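Uncharacterized conserved protein (Staphylococcus epidermidis, PDB 3FRM) is of unknown function but probably acts as a GNAT-type acetyltransferase, moving an acetyl group from acetyl-coenzyme A to an unidentified acceptor. Local coordinates at residues D131-Y136 and Q153-S158; F193-E198 and S206-Y211. All coordinates share one frame; numbering follows the deposited sequence.

Contact 1 of 2, residues D131-Y136 and Q153-S158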
ATOM      1  N   ASP A 131      27.425  -8.490  -1.062  1.00 17.92           N
ATOM      2  CA  ASP A 131      26.772  -7.544  -0.201  1.00 18.35           C
ATOM      3  C   ASP A 131      25.402  -7.211  -0.752  1.00 18.43           C
ATOM      4  O   ASP A 131      24.480  -6.959   0.003  1.00 19.71           O
ATOM      5  CB  ASP A 131      27.570  -6.224  -0.094  1.00 18.91           C
ATOM      6  CG  ASP A 131      28.852  -6.375   0.702  1.00 19.57           C
ATOM      7  OD1 ASP A 131      29.772  -5.572   0.431  1.00 21.14           O
ATOM      8  OD2 ASP A 131      28.951  -7.275   1.580  1.00 17.26           O
ATOM      9  N   TYR A 132      25.273  -7.151  -2.070  1.00 18.20           N
ATOM     10  CA  TYR A 132      23.994  -6.867  -2.667  1.00 18.81           C
ATOM     11  C   TYR A 132      23.038  -8.025  -2.286  1.00 19.52           C
ATOM     12  O   TYR A 132      21.951  -7.818  -1.747  1.00 20.32           O
ATOM     13  CB  TYR A 132      24.158  -6.688  -4.186  1.00 17.99           C
ATOM     14  CG  TYR A 132      22.872  -6.683  -4.954  1.00 15.28           C
ATOM     15  CD1 TYR A 132      22.291  -5.490  -5.335  1.00 11.77           C
ATOM     16  CD2 TYR A 132      22.237  -7.894  -5.337  1.00 16.77           C
ATOM     17  CE1 TYR A 132      21.108  -5.451  -6.051  1.00 11.24           C
ATOM     18  CE2 TYR A 132      20.989  -7.882  -6.088  1.00 13.01           C
ATOM     19  CZ  TYR A 132      20.444  -6.619  -6.420  1.00 12.73           C
ATOM     20  OH  TYR A 132      19.246  -6.480  -7.119  1.00 11.32           O
ATOM     21  N   LEU A 133      23.485  -9.246  -2.504  1.00 20.40           N
ATOM     22  CA  LEU A 133      22.622 -10.412  -2.243  1.00 21.00           C
ATOM     23  C   LEU A 133      22.296 -10.565  -0.777  1.00 21.70           C
ATOM     24  O   LEU A 133      21.199 -10.985  -0.403  1.00 22.44           O
ATOM     25  CB  LEU A 133      23.264 -11.665  -2.758  1.00 19.79           C
ATOM     26  CG  LEU A 133      23.382 -11.649  -4.269  1.00 18.83           C
ATOM     27  CD1 LEU A 133      24.227 -12.884  -4.631  1.00 13.75           C
ATOM     28  CD2 LEU A 133      21.973 -11.662  -4.914  1.00 19.53           C
ATOM     29  N   HIS A 134      23.238 -10.151   0.045  1.00 21.53           N
ATOM     30  CA  HIS A 134      23.016 -10.127   1.458  1.00 22.32           C
ATOM     31  C   HIS A 134      21.805  -9.295   1.860  1.00 21.67           C
ATOM     32  O   HIS A 134      21.023  -9.709   2.715  1.00 21.32           O
ATOM     33  CB  HIS A 134      24.257  -9.603   2.164  1.00 23.49           C
ATOM     34  CG  HIS A 134      24.082  -9.507   3.637  1.00 25.50           C
ATOM     35  ND1 HIS A 134      23.814  -8.312   4.276  1.00 27.62           N
ATOM     36  CD2 HIS A 134      24.066 -10.466   4.592  1.00 26.57           C
ATOM     37  CE1 HIS A 134      23.669  -8.537   5.569  1.00 29.34           C
ATOM     38  NE2 HIS A 134      23.820  -9.836   5.787  1.00 27.15           N
ATOM     39  N   VAL A 135      21.641  -8.126   1.254  1.00 20.90           N
ATOM     40  CA  VAL A 135      20.498  -7.295   1.577  1.00 19.69           C
ATOM     41  C   VAL A 135      19.243  -7.954   1.000  1.00 20.73           C
ATOM     42  O   VAL A 135      18.174  -8.042   1.634  1.00 19.91           O
ATOM     43  CB  VAL A 135      20.656  -5.881   0.986  1.00 19.76           C
ATOM     44  CG1 VAL A 135      19.339  -5.063   1.191  1.00 16.54           C
ATOM     45  CG2 VAL A 135      21.896  -5.183   1.563  1.00 17.82           C
ATOM     46  N   TYR A 136      19.399  -8.401  -0.228  1.00 21.27           N
ATOM     47  CA  TYR A 136      18.358  -9.090  -0.926  1.00 22.45           C
ATOM     48  C   TYR A 136      17.706 -10.189  -0.064  1.00 22.29           C
ATOM     49  O   TYR A 136      16.476 -10.269   0.001  1.00 20.85           O
ATOM     50  CB  TYR A 136      18.905  -9.641  -2.247  1.00 22.86           C
ATOM     51  CG  TYR A 136      17.812 -10.210  -3.047  1.00 25.20           C
ATOM     52  CD1 TYR A 136      16.926  -9.378  -3.767  1.00 24.78           C
ATOM     53  CD2 TYR A 136      17.601 -11.576  -3.043  1.00 23.46           C
ATOM     54  CE1 TYR A 136      15.850  -9.937  -4.475  1.00 27.85           C
ATOM     55  CE2 TYR A 136      16.566 -12.134  -3.750  1.00 28.10           C
ATOM     56  CZ  TYR A 136      15.690 -11.328  -4.454  1.00 28.93           C
ATOM     57  OH  TYR A 136      14.670 -11.962  -5.119  1.00 34.63           O
ATOM     58  N   GLN A 153      20.371 -17.106  -7.254  1.00 25.41           N
ATOM     59  CA  GLN A 153      21.252 -17.773  -8.201  1.00 25.75           C
ATOM     60  C   GLN A 153      21.199 -17.109  -9.580  1.00 25.00           C
ATOM     61  O   GLN A 153      22.182 -16.929 -10.237  1.00 25.36           O
ATOM     62  CB  GLN A 153      20.877 -19.272  -8.296  1.00 25.35           C
ATOM     63  CG  GLN A 153      21.716 -20.166  -7.387  1.00 28.63           C
ATOM     64  CD  GLN A 153      23.086 -20.496  -8.003  1.00 33.11           C
ATOM     65  OE1 GLN A 153      23.781 -19.604  -8.518  1.00 34.97           O
ATOM     66  NE2 GLN A 153      23.466 -21.786  -7.976  1.00 35.41           N
ATOM     67  N   HIS A 154      20.029 -16.728 -10.009  1.00 25.45           N
ATOM     68  CA  HIS A 154      19.882 -16.088 -11.313  1.00 26.64           C
ATOM     69  C   HIS A 154      20.622 -14.737 -11.411  1.00 25.56           C
ATOM     70  O   HIS A 154      21.414 -14.536 -12.327  1.00 25.96           O
ATOM     71  CB  HIS A 154      18.400 -15.994 -11.634  1.00 26.90           C
ATOM     72  CG  HIS A 154      18.094 -15.308 -12.927  1.00 33.45           C
ATOM     73  ND1 HIS A 154      18.627 -15.713 -14.136  1.00 36.47           N
ATOM     74  CD2 HIS A 154      17.271 -14.267 -13.206  1.00 35.62           C
ATOM     75  CE1 HIS A 154      18.153 -14.946 -15.103  1.00 37.03           C
ATOM     76  NE2 HIS A 154      17.327 -14.063 -14.565  1.00 39.57           N
ATOM     77  N   ILE A 155      20.398 -13.849 -10.445  1.00 24.98           N
ATOM     78  CA  ILE A 155      21.127 -12.579 -10.334  1.00 24.02           C
ATOM     79  C   ILE A 155      22.649 -12.771 -10.231  1.00 24.08           C
ATOM     80  O   ILE A 155      23.465 -12.051 -10.876  1.00 23.54           O
ATOM     81  CB  ILE A 155      20.707 -11.799  -9.078  1.00 23.73           C
ATOM     82  CG1 ILE A 155      19.199 -11.661  -9.001  1.00 22.17           C
ATOM     83  CG2 ILE A 155      21.394 -10.427  -9.026  1.00 22.11           C
ATOM     84  CD1 ILE A 155      18.764 -10.832  -7.798  1.00 21.94           C
ATOM     85  N   TYR A 156      23.030 -13.731  -9.403  1.00 23.85           N
ATOM     86  CA  TYR A 156      24.444 -13.996  -9.171  1.00 23.68           C
ATOM     87  C   TYR A 156      25.138 -14.526 -10.414  1.00 24.22           C
ATOM     88  O   TYR A 156      26.341 -14.616 -10.441  1.00 25.20           O
ATOM     89  CB  TYR A 156      24.628 -14.999  -8.028  1.00 23.32           C
ATOM     90  CG  TYR A 156      26.073 -15.329  -7.762  1.00 23.77           C
ATOM     91  CD1 TYR A 156      26.926 -14.375  -7.221  1.00 24.31           C
ATOM     92  CD2 TYR A 156      26.603 -16.611  -8.054  1.00 24.55           C
ATOM     93  CE1 TYR A 156      28.292 -14.673  -6.947  1.00 24.75           C
ATOM     94  CE2 TYR A 156      27.967 -16.923  -7.783  1.00 23.23           C
ATOM     95  CZ  TYR A 156      28.791 -15.944  -7.245  1.00 23.95           C
ATOM     96  OH  TYR A 156      30.114 -16.191  -6.995  1.00 25.82           O
ATOM     97  N   SER A 157      24.408 -14.935 -11.438  1.00 24.41           N
ATOM     98  CA  SER A 157      25.126 -15.459 -12.590  1.00 24.55           C
ATOM     99  C   SER A 157      24.787 -14.687 -13.844  1.00 25.31           C
ATOM    100  O   SER A 157      25.262 -15.021 -14.919  1.00 25.55           O
ATOM    101  CB  SER A 157      24.811 -16.943 -12.785  1.00 24.84           C
ATOM    102  OG  SER A 157      23.591 -17.045 -13.469  1.00 23.26           O
ATOM    103  N   SER A 158      23.948 -13.662 -13.716  1.00 25.62           N
ATOM    104  CA  SER A 158      23.596 -12.886 -14.866  1.00 26.13           C
ATOM    105  C   SER A 158      23.872 -11.417 -14.634  1.00 27.43           C
ATOM    106  O   SER A 158      23.485 -10.612 -15.462  1.00 27.13           O
ATOM    107  CB  SER A 158      22.131 -13.119 -15.254  1.00 25.82           C
ATOM    108  OG  SER A 158      21.263 -12.624 -14.262  1.00 24.61           O
TER

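Contact 2 of 2, residues F193-E198 and S206-Y211. With SO4 (sulfate ion), chain H.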
ATOM      1  N   PHE A 193      13.856  -2.127  -5.173  1.00 22.02           N
ATOM      2  CA  PHE A 193      14.401  -1.240  -4.165  1.00 20.52           C
ATOM      3  C   PHE A 193      14.148  -1.781  -2.748  1.00 20.52           C
ATOM      4  O   PHE A 193      13.050  -2.169  -2.421  1.00 21.37           O
ATOM      5  CB  PHE A 193      13.842   0.156  -4.342  1.00 19.90           C
ATOM      6  CG  PHE A 193      14.176   1.071  -3.219  1.00 20.10           C
ATOM      7  CD1 PHE A 193      15.152   2.049  -3.371  1.00 20.45           C
ATOM      8  CD2 PHE A 193      13.535   0.941  -1.987  1.00 19.34           C
ATOM      9  CE1 PHE A 193      15.451   2.909  -2.331  1.00 20.14           C
ATOM     10  CE2 PHE A 193      13.867   1.751  -0.920  1.00 20.63           C
ATOM     11  CZ  PHE A 193      14.838   2.742  -1.086  1.00 19.94           C
ATOM     12  N   GLY A 194      15.151  -1.817  -1.897  1.00 19.86           N
ATOM     13  CA  GLY A 194      14.839  -2.064  -0.501  1.00 19.60           C
ATOM     14  C   GLY A 194      15.952  -1.691   0.456  1.00 20.81           C
ATOM     15  O   GLY A 194      17.153  -1.733   0.123  1.00 20.90           O
ATOM     16  N   VAL A 195      15.544  -1.346   1.664  1.00 20.42           N
ATOM     17  CA  VAL A 195      16.440  -0.978   2.721  1.00 19.75           C
ATOM     18  C   VAL A 195      16.133  -1.933   3.880  1.00 20.37           C
ATOM     19  O   VAL A 195      14.986  -2.226   4.148  1.00 20.58           O
ATOM     20  CB  VAL A 195      16.169   0.477   3.106  1.00 19.13           C
ATOM     21  CG1 VAL A 195      16.990   0.899   4.302  1.00 17.24           C
ATOM     22  CG2 VAL A 195      16.471   1.401   1.934  1.00 18.63           C
ATOM     23  N   LEU A 196      17.151  -2.414   4.574  1.00 21.38           N
ATOM     24  CA  LEU A 196      16.954  -3.349   5.699  1.00 21.58           C
ATOM     25  C   LEU A 196      16.103  -2.670   6.763  1.00 22.47           C
ATOM     26  O   LEU A 196      16.246  -1.453   7.008  1.00 20.77           O
ATOM     27  CB  LEU A 196      18.308  -3.711   6.347  1.00 20.96           C
ATOM     28  CG  LEU A 196      19.392  -4.385   5.534  1.00 19.54           C
ATOM     29  CD1 LEU A 196      20.658  -4.528   6.376  1.00 17.39           C
ATOM     30  CD2 LEU A 196      18.867  -5.792   5.078  1.00 21.07           C
ATOM     31  N   GLU A 197      15.270  -3.470   7.437  1.00 23.80           N
ATOM     32  CA  GLU A 197      14.249  -2.919   8.309  1.00 26.09           C
ATOM     33  C   GLU A 197      14.848  -1.953   9.312  1.00 26.42           C
ATOM     34  O   GLU A 197      14.502  -0.755   9.351  1.00 27.01           O
ATOM     35  CB  GLU A 197      13.486  -4.001   9.027  1.00 26.77           C
ATOM     36  CG  GLU A 197      11.971  -3.744   9.087  1.00 30.63           C
ATOM     37  CD  GLU A 197      11.224  -4.706  10.048  1.00 38.04           C
ATOM     38  OE1 GLU A 197      11.447  -5.959  10.024  1.00 38.23           O
ATOM     39  OE2 GLU A 197      10.392  -4.187  10.830  1.00 40.90           O
ATOM     40  N   GLU A 198      15.776  -2.471  10.092  1.00 25.81           N
ATOM     41  CA  GLU A 198      16.487  -1.670  11.073  1.00 25.65           C
ATOM     42  C   GLU A 198      17.062  -0.340  10.540  1.00 24.35           C
ATOM     43  O   GLU A 198      17.332   0.586  11.303  1.00 24.78           O
ATOM     44  CB  GLU A 198      17.561  -2.520  11.762  1.00 25.79           C
ATOM     45  CG  GLU A 198      18.503  -3.224  10.804  1.00 29.67           C
ATOM     46  CD  GLU A 198      18.077  -4.662  10.427  1.00 35.03           C
ATOM     47  OE1 GLU A 198      18.853  -5.583  10.768  1.00 38.65           O
ATOM     48  OE2 GLU A 198      17.002  -4.892   9.789  1.00 36.49           O
ATOM     49  N   SER A 206      16.238   7.816   0.854  1.00 15.19           N
ATOM     50  CA  SER A 206      16.243   9.004   0.018  1.00 15.56           C
ATOM     51  C   SER A 206      17.661   9.315  -0.570  1.00 14.48           C
ATOM     52  O   SER A 206      17.754   9.840  -1.666  1.00 13.07           O
ATOM     53  CB  SER A 206      15.586  10.170   0.714  1.00 15.33           C
ATOM     54  OG  SER A 206      16.534  10.720   1.577  1.00 19.07           O
ATOM     55  N   GLU A 207      18.746   8.882   0.095  1.00 14.62           N
ATOM     56  CA  GLU A 207      20.062   8.983  -0.530  1.00 14.68           C
ATOM     57  C   GLU A 207      20.126   8.168  -1.809  1.00 14.27           C
ATOM     58  O   GLU A 207      20.553   8.671  -2.842  1.00 14.02           O
ATOM     59  CB  GLU A 207      21.227   8.679   0.425  1.00 14.57           C
ATOM     60  CG  GLU A 207      21.586   9.846   1.409  1.00 19.74           C
ATOM     61  CD  GLU A 207      21.924  11.208   0.757  1.00 23.89           C
ATOM     62  OE1 GLU A 207      21.774  12.260   1.434  1.00 25.79           O
ATOM     63  OE2 GLU A 207      22.344  11.242  -0.426  1.00 27.80           O
ATOM     64  N   ILE A 208      19.634   6.930  -1.751  1.00 14.19           N
ATOM     65  CA  ILE A 208      19.674   6.040  -2.884  1.00 13.93           C
ATOM     66  C   ILE A 208      18.869   6.620  -4.019  1.00 15.36           C
ATOM     67  O   ILE A 208      19.225   6.505  -5.198  1.00 15.86           O
ATOM     68  CB  ILE A 208      19.164   4.625  -2.519  1.00 14.03           C
ATOM     69  CG1 ILE A 208      20.227   3.884  -1.720  1.00 11.28           C
ATOM     70  CG2 ILE A 208      18.744   3.843  -3.760  1.00 10.76           C
ATOM     71  CD1 ILE A 208      19.649   2.774  -0.759  1.00 13.00           C
ATOM     72  N   GLN A 209      17.786   7.283  -3.666  1.00 16.68           N
ATOM     73  CA  GLN A 209      16.912   7.787  -4.665  1.00 16.68           C
ATOM     74  C   GLN A 209      17.563   8.964  -5.393  1.00 17.70           C
ATOM     75  O   GLN A 209      17.552   9.012  -6.613  1.00 17.63           O
ATOM     76  CB  GLN A 209      15.637   8.209  -3.995  1.00 16.97           C
ATOM     77  CG  GLN A 209      14.505   8.223  -4.926  1.00 17.81           C
ATOM     78  CD  GLN A 209      13.986   6.854  -5.133  1.00 18.99           C
ATOM     79  OE1 GLN A 209      13.880   6.098  -4.193  1.00 21.69           O
ATOM     80  NE2 GLN A 209      13.642   6.521  -6.363  1.00 18.41           N
ATOM     81  N   ALA A 210      18.123   9.909  -4.638  1.00 17.61           N
ATOM     82  CA  ALA A 210      18.792  11.044  -5.226  1.00 18.52           C
ATOM     83  C   ALA A 210      19.962  10.649  -6.115  1.00 19.05           C
ATOM     84  O   ALA A 210      20.240  11.316  -7.105  1.00 19.67           O
ATOM     85  CB  ALA A 210      19.277  12.019  -4.138  1.00 18.30           C
ATOM     86  N   TYR A 211      20.658   9.586  -5.741  1.00 19.01           N
ATOM     87  CA  TYR A 211      21.733   9.055  -6.553  1.00 19.13           C
ATOM     88  C   TYR A 211      21.189   8.671  -7.936  1.00 19.23           C
ATOM     89  O   TYR A 211      21.676   9.147  -8.966  1.00 19.86           O
ATOM     90  CB  TYR A 211      22.301   7.816  -5.861  1.00 18.87           C
ATOM     91  CG  TYR A 211      23.526   7.279  -6.518  1.00 19.49           C
ATOM     92  CD1 TYR A 211      24.799   7.539  -5.977  1.00 18.51           C
ATOM     93  CD2 TYR A 211      23.438   6.493  -7.674  1.00 19.35           C
ATOM     94  CE1 TYR A 211      25.954   7.064  -6.585  1.00 17.70           C
ATOM     95  CE2 TYR A 211      24.600   6.001  -8.293  1.00 20.94           C
ATOM     96  CZ  TYR A 211      25.851   6.312  -7.737  1.00 20.56           C
ATOM     97  OH  TYR A 211      26.993   5.835  -8.320  1.00 25.37           O
TER
HETATM   98  S   SO4 H 253      14.011   7.306   3.932  1.00 52.66           S
HETATM   99  O1  SO4 H 253      13.952   8.465   3.043  1.00 57.17           O
HETATM  100  O2  SO4 H 253      12.708   6.673   3.807  1.00 53.07           O
HETATM  101  O3  SO4 H 253      15.109   6.465   3.480  1.00 50.82           O
HETATM  102  O4  SO4 H 253      14.178   7.716   5.327  1.00 51.17           O

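Contact 1 of 2, residues D131-Y136 and Q153-S158
Ile155 meets the buried ring of Tyr132 with two of its methyl groups, and the tight part of this helix pair is built round that meeting. CG2 of Ile155 lies 3.9 Å from CE2 of Tyr132, and CD1 of Ile155 reaches the same ring carbon at 4.1 Å. The two side chains cross at about a right angle, and CG2 comes in obliquely to the ring. With CG2 anti to the backbone N of Ile155 and CG1 beside that N (chi1 -51°), CG2 and the end of the CG1 branch both come to this one carbon. Leu133 completes the packing: its CD2 sits in plane at the edge of the Tyr132 ring and lies 4.3 Å from CG2 of Ile155. The ring is also held at its far end, where OH hydrogen-bonds Asp180 on strand 174-183, and it rests on strands 165-171 and 174-183.

The other flank is looser. CD1 of Leu133 touches Tyr156 at CB, 4.0 Å away, and at CD1 of its ring, but this tyrosine is exposed and the contact stops near the base of its side chain. Away from the Tyr132 interface, Ser158 OG donates to His154 O at 2.7 Å from above the carbonyl plane, and Ser157 N reaches that oxygen from the opposite face.

The segment axes stay 11.1 Å apart and run nearly antiparallel at 163°, a spacing bridged by the side chains of Tyr132, Leu133, Ile155 and Tyr156. Strand 120-123, helices 129-136 and 145-158, then strand 165-171 follow an order consistent with the start of the GNAT fold.

Contact 2 of 2, residues F193-E198 and S206-Y211
Phe193 carries its CG anti to the backbone N (chi1 171°), which extends the ring from strand 188-195 to Ile208, whose CG2 branch is likewise anti to its own backbone N and projects from helix 204-216. The methyl arrives at the ring edge, near its plane: Ile208 CG2 is 3.7 Å from Phe193 CE1 and 4.0 Å from Phe193 CD1. Gln209 gets to the same ring by a bend at chi2 (80°), bringing its OE1 to 4.0 Å from Phe193 CE1. Its amide is inclined to the ring by 35° and comes to it obliquely. A second, lighter apolar touch joins Val195 CG2 to Ile208 CD1 at 4.4 Å, and Ile208 thus meets alternate residues of the strand with its two branches.

Strand and helix axes are 10.1 Å apart, and all four side chains that bridge them are buried. At the amino-terminal part of the helix, Ser206 N hydrogen-bonds sulfate O3 at 3.2 Å, with a weak second bond to sulfate O1; Gly203 N and Arg237 NH1 also hold this ion. The sequence that begins at Gln200 and has Gly203 as its first glycine fits the Gln/Arg-x-x-Gly-x-Gly/Ala signature of GNAT enzymes, and the sulfate, probably from the crystallisation liquor, is consistent with a site for the coenzyme A pyrophosphate.

The contact forms the first half of a beta-alpha-beta unit that continues into strand 221-225. Helix 232-237 meets Phe193 through Met234 and Tyr235, while Val179 of strand 174-183 and Ala169 of strand 165-171 lie against Ile208.

Contact 1 and contact 2 follow one another along the chain, and their centres lie about 17 Å apart. They nevertheless touch: Val135 CG1 of helix 129-136 packs on Leu196 CD2 at 4.0 Å, just past the end of strand 188-195. Strand 174-183 joins them further, since Ile178 receives Tyr132 and Val135 while Val179 receives Phe193 and Ile208. Each has an ion nearby. The side chain of Ile155 is about 9 Å from the sodium ion bound by Tyr159, Asn160, Asp162 and Ile164, whereas the sulfate is bound by Ser206 N, on the helical segment of contact 2 but outside its packing, which ties contact 2 more closely to the probable cofactor site.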